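Local coordinates for protein ribonuclease (Nicotiana glutinosa, PDB 1IYB) that probably cleaves single-stranded RNA as a plant member of the ribonuclease T2 family, and binds guanosine-5'-monophosphate in its base-recognition pocket, at residues Ser20-Thr24 / Ser172-Gln176. Sequence-based numbering, arbitrary orientation.
Sequences SYCDT and SQLYQ. With 5GP (guanosine-5'-monophosphate), chain C.
How a short helix packed on a bulged strand can present an aromatic ring to a nucleobase is well illustrated by this ribonuclease of the T2 family. S20 and Y21 end the short helix 18-21, and the chain leaves it as a loop through T24. Residues 172-176 are extended, except for a classic beta bulge in strand 172-182, where Y175 (phi/psi -110/-58) and Q176 both face E163 of strand 161-166. The segments come closest at S20 and Y175, with CA atoms 5.4 Å apart. S20, chi1 m, directs its CB toward the strand and donates a hydrogen bond from OG to L174 O (2.6 Å); its CB also lies 3.9 Å from Y175 CA. Q173, with chi1 p, chi2 t and chi3 -171°, reaches out so that its NE2 donates to D23 OD2 (2.7 Å, nearly linear at 177°); the D23 side chain, chi1 p, brings its end in to meet it. Q173 OE1 accepts a further hydrogen bond from N165. Both tyrosines are chi1 t, with chi2 89° for Y21 and 42° for Y175. Their rings meet near the edges, Y21 CD1 lying 3.4 Å from Y175 OH and 4.0 Å from Y175 CE1. One face of the Y21 ring covers the guanine, its CE1 3.5 Å from 5GP N1, while Y175 OH approaches 5GP N2 to 3.7 Å. Q16, T82 and L83 are among the residues hydrogen-bonded to the nucleotide. The chemistry thus divides by position: polar side chains join loop and strand behind, while each segment contributes a tyrosine to the guanine pocket, Y21 through its ring face and Y175 through its hydroxyl.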
ATOM      1  N   SER A  20      22.108  -7.638   6.850  1.00  7.82           N
ATOM      2  CA  SER A  20      21.020  -7.294   7.759  1.00  7.68           C
ATOM      3  C   SER A  20      19.680  -7.874   7.326  1.00  8.64           C
ATOM      4  O   SER A  20      18.739  -7.957   8.114  1.00  9.41           O
ATOM      5  CB  SER A  20      20.907  -5.775   7.892  1.00  8.38           C
ATOM      6  OG  SER A  20      22.024  -5.260   8.598  1.00  8.82           O
ATOM      7  N   TYR A  21      19.579  -8.256   6.060  1.00  9.01           N
ATOM      8  CA  TYR A  21      18.342  -8.851   5.578  1.00 10.17           C
ATOM      9  C   TYR A  21      18.358 -10.335   5.932  1.00 10.40           C
ATOM     10  O   TYR A  21      17.312 -10.951   6.132  1.00 12.74           O
ATOM     11  CB  TYR A  21      18.228  -8.710   4.057  1.00 11.18           C
ATOM     12  CG  TYR A  21      16.903  -9.190   3.498  1.00 10.94           C
ATOM     13  CD1 TYR A  21      15.816  -8.326   3.397  1.00 12.58           C
ATOM     14  CD2 TYR A  21      16.733 -10.512   3.086  1.00 11.13           C
ATOM     15  CE1 TYR A  21      14.591  -8.762   2.896  1.00 13.12           C
ATOM     16  CE2 TYR A  21      15.509 -10.961   2.584  1.00 12.41           C
ATOM     17  CZ  TYR A  21      14.447 -10.078   2.492  1.00 13.42           C
ATOM     18  OH  TYR A  21      13.245 -10.499   1.974  1.00 17.20           O
ATOM     19  N   CYS A  22      19.560 -10.891   6.031  1.00 11.86           N
ATOM     20  CA  CYS A  22      19.738 -12.316   6.293  1.00 12.55           C
ATOM     21  C   CYS A  22      20.039 -12.805   7.706  1.00 14.33           C
ATOM     22  O   CYS A  22      20.217 -14.007   7.906  1.00 14.28           O
ATOM     23  CB  CYS A  22      20.826 -12.852   5.368  1.00 13.20           C
ATOM     24  SG  CYS A  22      20.320 -13.053   3.632  1.00 13.56           S
ATOM     25  N   ASP A  23      20.096 -11.910   8.687  1.00 14.72           N
ATOM     26  CA  ASP A  23      20.401 -12.347  10.047  1.00 15.40           C
ATOM     27  C   ASP A  23      19.269 -12.120  11.044  1.00 16.40           C
ATOM     28  O   ASP A  23      19.513 -11.980  12.245  1.00 17.72           O
ATOM     29  CB  ASP A  23      21.676 -11.656  10.538  1.00 14.61           C
ATOM     30  CG  ASP A  23      21.492 -10.166  10.723  1.00 14.68           C
ATOM     31  OD1 ASP A  23      20.466  -9.637  10.253  1.00 15.49           O
ATOM     32  OD2 ASP A  23      22.375  -9.524  11.331  1.00 12.79           O
ATOM     33  N   THR A  24      18.034 -12.090  10.554  1.00 17.22           N
ATOM     34  CA  THR A  24      16.885 -11.891  11.427  1.00 19.60           C
ATOM     35  C   THR A  24      16.263 -13.246  11.748  1.00 20.83           C
ATOM     36  O   THR A  24      16.804 -14.289  11.374  1.00 20.10           O
ATOM     37  CB  THR A  24      15.810 -11.008  10.766  1.00 20.16           C
ATOM     38  OG1 THR A  24      15.162 -11.743   9.720  1.00 19.89           O
ATOM     39  CG2 THR A  24      16.440  -9.750  10.183  1.00 19.12           C
ATOM     40  N   SER A 172      20.187  -3.608  17.122  1.00 19.00           N
ATOM     41  CA  SER A 172      19.744  -2.698  16.075  1.00 16.65           C
ATOM     42  C   SER A 172      20.878  -2.688  15.057  1.00 15.46           C
ATOM     43  O   SER A 172      22.050  -2.609  15.430  1.00 14.45           O
ATOM     44  CB  SER A 172      19.534  -1.297  16.649  1.00 17.15           C
ATOM     45  OG  SER A 172      19.086  -0.395  15.653  1.00 16.85           O
ATOM     46  N   GLN A 173      20.542  -2.764  13.774  1.00 12.48           N
ATOM     47  CA  GLN A 173      21.570  -2.812  12.746  1.00 10.96           C
ATOM     48  C   GLN A 173      21.264  -1.994  11.496  1.00  9.41           C
ATOM     49  O   GLN A 173      20.101  -1.751  11.162  1.00  9.95           O
ATOM     50  CB  GLN A 173      21.798  -4.269  12.343  1.00 11.86           C
ATOM     51  CG  GLN A 173      20.529  -4.945  11.857  1.00 11.29           C
ATOM     52  CD  GLN A 173      20.715  -6.414  11.529  1.00 11.89           C
ATOM     53  OE1 GLN A 173      19.819  -7.045  10.968  1.00 13.26           O
ATOM     54  NE2 GLN A 173      21.868  -6.968  11.882  1.00 12.48           N
ATOM     55  N   LEU A 174      22.327  -1.578  10.816  1.00  8.80           N
ATOM     56  CA  LEU A 174      22.219  -0.806   9.578  1.00  9.13           C
ATOM     57  C   LEU A 174      21.566  -1.707   8.536  1.00  8.81           C
ATOM     58  O   LEU A 174      22.148  -2.713   8.132  1.00 10.26           O
ATOM     59  CB  LEU A 174      23.613  -0.393   9.102  1.00  8.92           C
ATOM     60  CG  LEU A 174      23.722   0.384   7.788  1.00 10.45           C
ATOM     61  CD1 LEU A 174      22.941   1.679   7.894  1.00 11.10           C
ATOM     62  CD2 LEU A 174      25.184   0.662   7.476  1.00  9.56           C
ATOM     63  N   TYR A 175      20.371  -1.336   8.090  1.00  8.18           N
ATOM     64  CA  TYR A 175      19.634  -2.147   7.126  1.00  7.06           C
ATOM     65  C   TYR A 175      19.520  -1.537   5.725  1.00  6.25           C
ATOM     66  O   TYR A 175      19.943  -2.152   4.747  1.00  7.60           O
ATOM     67  CB  TYR A 175      18.256  -2.451   7.721  1.00  7.64           C
ATOM     68  CG  TYR A 175      17.300  -3.191   6.821  1.00  8.85           C
ATOM     69  CD1 TYR A 175      17.730  -4.254   6.028  1.00 10.00           C
ATOM     70  CD2 TYR A 175      15.951  -2.846   6.786  1.00 11.50           C
ATOM     71  CE1 TYR A 175      16.835  -4.954   5.223  1.00 11.68           C
ATOM     72  CE2 TYR A 175      15.053  -3.538   5.989  1.00 12.96           C
ATOM     73  CZ  TYR A 175      15.501  -4.589   5.210  1.00 12.63           C
ATOM     74  OH  TYR A 175      14.611  -5.274   4.416  1.00 14.26           O
ATOM     75  N   GLN A 176      18.946  -0.345   5.611  1.00  6.32           N
ATOM     76  CA  GLN A 176      18.821   0.285   4.298  1.00  5.76           C
ATOM     77  C   GLN A 176      19.263   1.739   4.332  1.00  5.88           C
ATOM     78  O   GLN A 176      19.199   2.399   5.372  1.00  6.03           O
ATOM     79  CB  GLN A 176      17.376   0.207   3.788  1.00  7.39           C
ATOM     80  CG  GLN A 176      16.793  -1.198   3.782  1.00  7.05           C
ATOM     81  CD  GLN A 176      15.574  -1.320   2.893  1.00 11.00           C
ATOM     82  OE1 GLN A 176      15.683  -1.690   1.728  1.00 11.25           O
ATOM     83  NE2 GLN A 176      14.407  -0.996   3.436  1.00 11.95           N
TER
HETATM   84  P   5GP C1295       8.791  -2.309  -1.431  1.00 17.27           P
HETATM   85  O1P 5GP C1295       7.588  -1.483  -1.296  1.00 22.43           O
HETATM   86  O2P 5GP C1295       9.570  -1.988  -2.691  1.00 17.29           O
HETATM   87  O3P 5GP C1295       9.698  -2.168  -0.159  1.00 15.46           O
HETATM   88  O5' 5GP C1295       8.462  -3.912  -1.492  1.00 23.32           O
HETATM   89  C5' 5GP C1295       9.535  -4.924  -1.451  1.00 23.26           C
HETATM   90  C4' 5GP C1295       9.040  -6.388  -1.522  1.00 23.80           C
HETATM   91  O4' 5GP C1295       9.941  -7.089  -2.491  1.00 22.23           O
HETATM   92  C3' 5GP C1295       9.118  -7.275  -0.283  1.00 25.00           C
HETATM   93  O3' 5GP C1295       7.997  -7.158   0.580  1.00 27.95           O
HETATM   94  C2' 5GP C1295       9.242  -8.700  -0.834  1.00 22.11           C
HETATM   95  O2' 5GP C1295       7.954  -9.300  -1.091  1.00 25.46           O
HETATM   96  C1' 5GP C1295      10.058  -8.498  -2.100  1.00 19.37           C
HETATM   97  N9  5GP C1295      11.483  -8.956  -2.139  1.00 13.15           N
HETATM   98  C8  5GP C1295      12.070  -9.935  -2.910  1.00 12.91           C
HETATM   99  N7  5GP C1295      13.378 -10.038  -2.795  1.00 10.16           N
HETATM  100  C5  5GP C1295      13.670  -9.029  -1.856  1.00 10.74           C
HETATM  101  C6  5GP C1295      14.945  -8.647  -1.320  1.00  9.86           C
HETATM  102  O6  5GP C1295      16.046  -9.125  -1.569  1.00  9.06           O
HETATM  103  N1  5GP C1295      14.819  -7.571  -0.388  1.00 11.19           N
HETATM  104  C2  5GP C1295      13.608  -6.971  -0.048  1.00 13.01           C
HETATM  105  N2  5GP C1295      13.722  -5.974   0.854  1.00 11.66           N
HETATM  106  N3  5GP C1295      12.410  -7.326  -0.551  1.00 12.50           N
HETATM  107  C4  5GP C1295      12.519  -8.364  -1.450  1.00 12.57           C